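Long-range contacts in putative malic enzyme ((S)-malate:NAD+ oxidoreductase (decarboxylating)) (Streptococcus pyogenes, PDB 2A9F), which probably catalyses the NAD-dependent oxidative decarboxylation of (S)-malate, as malic enzymes do with the help of a divalent metal ion: residues Q164-A168 and S202-K206; V192-G196 and V215-D219. One frame throughout, in Å; residues are numbered along the deposited sequence.

In the fold
Both contacts belong to the NAD-binding domain, and their segments interleave along the chain: 164-168, 192-196, 202-206, 215-219. Helix 162-180 leads into strand 190-194, helix 198-210 and strand 214-219, the last three forming a beta-alpha-beta unit of the Rossmann type. Contact 2 pairs the two strands of that unit; contact 1 sets its helix against helix 162-180. Their centres lie about 13 Å apart, and T204 bridges them: its CG2 is 3.8 Å from V215 CG1, and its OG1 is 3.9 Å from V193 CG1. Helix 198-210 is thus sandwiched between the sheet and helix 162-180, whose first turn carries the magnesium ligand D163.

Contact 1. Residues Q164-A168 and S202-K206; sequences QHGTA and SITRK
Two helices of the Rossmann-type NAD-binding domain pack here: 164-168, near the start of helix 162-180, and 202-206, in helix 198-210. The short axes approach to 10.5 Å and cross at -47°. Register is set by A168 and I203, whose CA atoms are 6.0 Å apart, and by the CA atoms of H165 and S202, at 7.8 Å. Q164, next in sequence to the magnesium ligand D163, extends in a t,t rotamer until its NE2 lies 4.4 Å from S202 OG; that hydroxyl is hydrogen-bonded to A199 O of its own helix, as a small helical serine readily is. H165, chi1 m, swings its imidazole towards the other helix, bringing NE2 to 4.3 Å from S202 CB. Past G166 and T167, A168 points its CB at 202-206. A methyl group suits this point, where the CA atoms come closest, since a bulkier side chain would press against I203, whose m,p rotamer puts CD1 3.6 Å from A168 CB. The helical hydrogen bond K206 N to S202 O (2.8 Å) sets K206 one turn after S202, on the same side. Its m,t,t,p chain passes A168 CB with CD at 4.4 Å and ends with K206 NZ 2.9 Å from H165 CD2, tight for a 2.5 Å structure.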
ATOM      1  N   GLN A 164     -13.902   3.848  16.190  1.00 67.13           N
ATOM      2  CA  GLN A 164     -14.335   3.446  17.528  1.00 67.99           C
ATOM      3  C   GLN A 164     -13.641   4.236  18.633  1.00 67.39           C
ATOM      4  O   GLN A 164     -14.245   5.093  19.276  1.00 66.64           O
ATOM      5  CB  GLN A 164     -14.071   1.951  17.708  1.00 70.33           C
ATOM      6  CG  GLN A 164     -14.137   1.442  19.141  1.00 73.03           C
ATOM      7  CD  GLN A 164     -13.914  -0.061  19.215  1.00 75.71           C
ATOM      8  OE1 GLN A 164     -12.976  -0.590  18.604  1.00 76.96           O
ATOM      9  NE2 GLN A 164     -14.771  -0.758  19.966  1.00 75.16           N
ATOM     10  N   HIS A 165     -12.367   3.938  18.851  1.00 67.15           N
ATOM     11  CA  HIS A 165     -11.588   4.618  19.877  1.00 67.54           C
ATOM     12  C   HIS A 165     -11.344   6.080  19.538  1.00 66.28           C
ATOM     13  O   HIS A 165     -10.999   6.868  20.413  1.00 66.07           O
ATOM     14  CB  HIS A 165     -10.237   3.924  20.069  1.00 68.37           C
ATOM     15  CG  HIS A 165     -10.344   2.551  20.650  1.00 70.17           C
ATOM     16  ND1 HIS A 165     -10.859   1.484  19.946  1.00 70.57           N
ATOM     17  CD2 HIS A 165     -10.024   2.077  21.877  1.00 69.27           C
ATOM     18  CE1 HIS A 165     -10.853   0.410  20.717  1.00 71.39           C
ATOM     19  NE2 HIS A 165     -10.351   0.744  21.894  1.00 69.87           N
ATOM     20  N   GLY A 166     -11.524   6.429  18.267  1.00 64.59           N
ATOM     21  CA  GLY A 166     -11.307   7.794  17.819  1.00 62.88           C
ATOM     22  C   GLY A 166     -12.139   8.848  18.529  1.00 61.72           C
ATOM     23  O   GLY A 166     -11.601   9.691  19.245  1.00 62.12           O
ATOM     24  N   THR A 167     -13.451   8.817  18.327  1.00 60.15           N
ATOM     25  CA  THR A 167     -14.314   9.793  18.965  1.00 59.29           C
ATOM     26  C   THR A 167     -14.263   9.610  20.468  1.00 58.16           C
ATOM     27  O   THR A 167     -14.457  10.557  21.221  1.00 56.81           O
ATOM     28  CB  THR A 167     -15.768   9.654  18.496  1.00 60.82           C
ATOM     29  OG1 THR A 167     -16.226   8.316  18.736  1.00 61.53           O
ATOM     30  CG2 THR A 167     -15.868   9.982  17.019  1.00 62.11           C
ATOM     31  N   ALA A 168     -14.002   8.379  20.895  1.00 58.58           N
ATOM     32  CA  ALA A 168     -13.912   8.058  22.309  1.00 58.62           C
ATOM     33  C   ALA A 168     -12.860   8.951  22.946  1.00 57.99           C
ATOM     34  O   ALA A 168     -13.101   9.571  23.986  1.00 58.74           O
ATOM     35  CB  ALA A 168     -13.531   6.599  22.495  1.00 57.61           C
ATOM     36  N   SER A 202     -15.613   0.007  26.047  1.00 56.54           N
ATOM     37  CA  SER A 202     -14.274   0.567  25.936  1.00 56.63           C
ATOM     38  C   SER A 202     -14.256   1.926  26.614  1.00 55.97           C
ATOM     39  O   SER A 202     -13.484   2.133  27.552  1.00 55.41           O
ATOM     40  CB  SER A 202     -13.832   0.679  24.466  1.00 57.05           C
ATOM     41  OG  SER A 202     -14.701   1.489  23.703  1.00 58.59           O
ATOM     42  N   ILE A 203     -15.114   2.841  26.159  1.00 54.33           N
ATOM     43  CA  ILE A 203     -15.176   4.171  26.763  1.00 54.87           C
ATOM     44  C   ILE A 203     -15.149   4.037  28.286  1.00 53.18           C
ATOM     45  O   ILE A 203     -14.424   4.759  28.979  1.00 52.33           O
ATOM     46  CB  ILE A 203     -16.474   4.944  26.364  1.00 57.00           C
ATOM     47  CG1 ILE A 203     -16.327   5.565  24.972  1.00 59.48           C
ATOM     48  CG2 ILE A 203     -16.744   6.075  27.367  1.00 57.38           C
ATOM     49  CD1 ILE A 203     -16.207   4.562  23.826  1.00 61.46           C
ATOM     50  N   THR A 204     -15.939   3.097  28.792  1.00 51.27           N
ATOM     51  CA  THR A 204     -16.028   2.863  30.222  1.00 51.55           C
ATOM     52  C   THR A 204     -14.669   2.467  30.797  1.00 50.45           C
ATOM     53  O   THR A 204     -14.247   3.025  31.817  1.00 48.15           O
ATOM     54  CB  THR A 204     -17.106   1.782  30.548  1.00 51.93           C
ATOM     55  OG1 THR A 204     -18.364   2.189  29.990  1.00 52.74           O
ATOM     56  CG2 THR A 204     -17.273   1.614  32.063  1.00 47.53           C
ATOM     57  N   ARG A 205     -13.977   1.524  30.159  1.00 49.88           N
ATOM     58  CA  ARG A 205     -12.660   1.132  30.663  1.00 50.82           C
ATOM     59  C   ARG A 205     -11.763   2.360  30.668  1.00 50.76           C
ATOM     60  O   ARG A 205     -11.049   2.624  31.640  1.00 49.95           O
ATOM     61  CB  ARG A 205     -12.013   0.056  29.793  1.00 52.10           C
ATOM     62  CG  ARG A 205     -12.482  -1.355  30.066  1.00 52.07           C
ATOM     63  CD  ARG A 205     -13.964  -1.467  29.838  1.00 56.26           C
ATOM     64  NE  ARG A 205     -14.419  -2.853  29.813  1.00 60.46           N
ATOM     65  CZ  ARG A 205     -14.210  -3.690  28.800  1.00 60.64           C
ATOM     66  NH1 ARG A 205     -13.551  -3.279  27.718  1.00 59.75           N
ATOM     67  NH2 ARG A 205     -14.671  -4.931  28.871  1.00 59.10           N
ATOM     68  N   LYS A 206     -11.808   3.112  29.575  1.00 50.52           N
ATOM     69  CA  LYS A 206     -11.007   4.318  29.466  1.00 51.05           C
ATOM     70  C   LYS A 206     -11.320   5.272  30.605  1.00 49.00           C
ATOM     71  O   LYS A 206     -10.406   5.751  31.277  1.00 48.45           O
ATOM     72  CB  LYS A 206     -11.241   4.996  28.117  1.00 52.81           C
ATOM     73  CG  LYS A 206     -10.580   4.264  26.967  1.00 55.10           C
ATOM     74  CD  LYS A 206     -10.935   4.887  25.632  1.00 57.88           C
ATOM     75  CE  LYS A 206     -10.381   4.042  24.507  1.00 60.26           C
ATOM     76  NZ  LYS A 206     -10.827   2.621  24.631  1.00 61.47           N
TER

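Contact 2. Residues V192-G196 and V215-D219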
ATOM      1  N   VAL A 192     -22.905   8.351  33.527  1.00 49.99           N
ATOM      2  CA  VAL A 192     -23.795   7.326  32.971  1.00 49.45           C
ATOM      3  C   VAL A 192     -23.484   7.054  31.494  1.00 49.34           C
ATOM      4  O   VAL A 192     -23.603   7.954  30.671  1.00 50.34           O
ATOM      5  CB  VAL A 192     -25.277   7.761  33.047  1.00 50.67           C
ATOM      6  CG1 VAL A 192     -26.135   6.788  32.242  1.00 49.88           C
ATOM      7  CG2 VAL A 192     -25.750   7.803  34.489  1.00 49.21           C
ATOM      8  N   VAL A 193     -23.104   5.823  31.159  1.00 48.34           N
ATOM      9  CA  VAL A 193     -22.802   5.462  29.770  1.00 48.30           C
ATOM     10  C   VAL A 193     -23.877   4.557  29.145  1.00 48.71           C
ATOM     11  O   VAL A 193     -24.122   3.449  29.611  1.00 48.68           O
ATOM     12  CB  VAL A 193     -21.436   4.730  29.655  1.00 48.41           C
ATOM     13  CG1 VAL A 193     -21.236   4.208  28.234  1.00 47.40           C
ATOM     14  CG2 VAL A 193     -20.305   5.676  30.023  1.00 48.83           C
ATOM     15  N   ASN A 194     -24.514   5.025  28.080  1.00 49.64           N
ATOM     16  CA  ASN A 194     -25.540   4.224  27.423  1.00 48.59           C
ATOM     17  C   ASN A 194     -24.932   3.422  26.281  1.00 47.38           C
ATOM     18  O   ASN A 194     -24.610   3.964  25.235  1.00 45.34           O
ATOM     19  CB  ASN A 194     -26.655   5.118  26.887  1.00 50.35           C
ATOM     20  CG  ASN A 194     -27.952   4.367  26.676  1.00 52.64           C
ATOM     21  OD1 ASN A 194     -28.588   4.489  25.631  1.00 54.43           O
ATOM     22  ND2 ASN A 194     -28.360   3.588  27.676  1.00 56.51           N
ATOM     23  N   GLY A 195     -24.763   2.125  26.502  1.00 49.17           N
ATOM     24  CA  GLY A 195     -24.202   1.267  25.475  1.00 51.11           C
ATOM     25  C   GLY A 195     -23.525   0.045  26.065  1.00 51.75           C
ATOM     26  O   GLY A 195     -22.436   0.140  26.632  1.00 50.44           O
ATOM     27  N   GLY A 196     -24.167  -1.110  25.933  1.00 53.66           N
ATOM     28  CA  GLY A 196     -23.601  -2.337  26.475  1.00 52.21           C
ATOM     29  C   GLY A 196     -22.590  -2.934  25.524  1.00 52.58           C
ATOM     30  O   GLY A 196     -21.750  -3.734  25.926  1.00 53.59           O
ATOM     31  N   VAL A 215     -19.092   5.110  37.577  1.00 51.46           N
ATOM     32  CA  VAL A 215     -19.675   4.989  36.241  1.00 48.47           C
ATOM     33  C   VAL A 215     -20.758   3.901  36.248  1.00 48.96           C
ATOM     34  O   VAL A 215     -20.525   2.795  36.725  1.00 46.29           O
ATOM     35  CB  VAL A 215     -18.589   4.580  35.182  1.00 46.03           C
ATOM     36  CG1 VAL A 215     -19.215   4.385  33.809  1.00 41.66           C
ATOM     37  CG2 VAL A 215     -17.494   5.624  35.118  1.00 44.50           C
ATOM     38  N   THR A 216     -21.943   4.219  35.732  1.00 48.20           N
ATOM     39  CA  THR A 216     -23.016   3.244  35.642  1.00 49.81           C
ATOM     40  C   THR A 216     -23.284   3.004  34.168  1.00 49.13           C
ATOM     41  O   THR A 216     -23.576   3.935  33.427  1.00 47.33           O
ATOM     42  CB  THR A 216     -24.331   3.724  36.302  1.00 52.28           C
ATOM     43  OG1 THR A 216     -24.164   3.791  37.725  1.00 53.73           O
ATOM     44  CG2 THR A 216     -25.461   2.748  35.985  1.00 52.53           C
ATOM     45  N   VAL A 217     -23.181   1.745  33.758  1.00 48.75           N
ATOM     46  CA  VAL A 217     -23.388   1.359  32.367  1.00 47.62           C
ATOM     47  C   VAL A 217     -24.829   0.939  32.100  1.00 48.03           C
ATOM     48  O   VAL A 217     -25.462   0.283  32.922  1.00 48.71           O
ATOM     49  CB  VAL A 217     -22.431   0.213  31.995  1.00 47.03           C
ATOM     50  CG1 VAL A 217     -22.653  -0.209  30.553  1.00 45.45           C
ATOM     51  CG2 VAL A 217     -20.986   0.669  32.209  1.00 43.30           C
ATOM     52  N   VAL A 218     -25.357   1.307  30.947  1.00 47.97           N
ATOM     53  CA  VAL A 218     -26.729   0.955  30.646  1.00 48.83           C
ATOM     54  C   VAL A 218     -26.860   0.351  29.281  1.00 50.54           C
ATOM     55  O   VAL A 218     -26.262   0.843  28.333  1.00 51.95           O
ATOM     56  CB  VAL A 218     -27.626   2.183  30.653  1.00 48.68           C
ATOM     57  CG1 VAL A 218     -29.073   1.771  30.928  1.00 46.79           C
ATOM     58  CG2 VAL A 218     -27.102   3.197  31.651  1.00 48.66           C
ATOM     59  N   ASP A 219     -27.629  -0.721  29.161  1.00 51.68           N
ATOM     60  CA  ASP A 219     -27.829  -1.276  27.841  1.00 54.64           C
ATOM     61  C   ASP A 219     -29.297  -1.174  27.461  1.00 55.48           C
ATOM     62  O   ASP A 219     -30.035  -0.357  28.024  1.00 54.66           O
ATOM     63  CB  ASP A 219     -27.317  -2.715  27.727  1.00 55.72           C
ATOM     64  CG  ASP A 219     -28.048  -3.679  28.625  1.00 60.76           C
ATOM     65  OD1 ASP A 219     -29.140  -3.332  29.145  1.00 59.47           O
ATOM     66  OD2 ASP A 219     -27.517  -4.802  28.793  1.00 61.44           O
TER
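The parallel pairing of 192-194 with 215-219 joins the two strands of a Rossmann-type beta-alpha-beta unit, V192, V193 and N194 lying beside T216, V217 and V218. Three backbone hydrogen bonds hold it: V193 N to T216 O (3.0 Å), V218 N to V193 O (2.8 Å) and G195 N to V218 O (2.7 Å). All five valines have chi1 t. On one face V192 CG1 meets V218 CG2 at 3.8 Å, where L256 touches both; on the other, V193 CG2 lies 4.1 Å from V215 CG1, and T204 of helix 198-210 packs over this face. Beta-branched residues favour extended backbone and fill these faces compactly. N194, chi1 -158°, folds its amide over the neighbouring strand, so that ND2 is 3.4 Å from V218 CB. G195, phi/psi 154/106, turns the chain where a CB would jam against the preceding carbonyl; at G196 a CB would clash with D219 CB, already 3.9 Å from G196 CA. D219, chi1 63°, is hydrogen-bonded through OD1 to F221 N, just after the strand. Largely apolar faces are thus buried beneath L256 and T204, while the glycines, G195 opening a likely GxGxxG motif, let the chain turn tightly into the helix, consistent with a dinucleotide-binding loop.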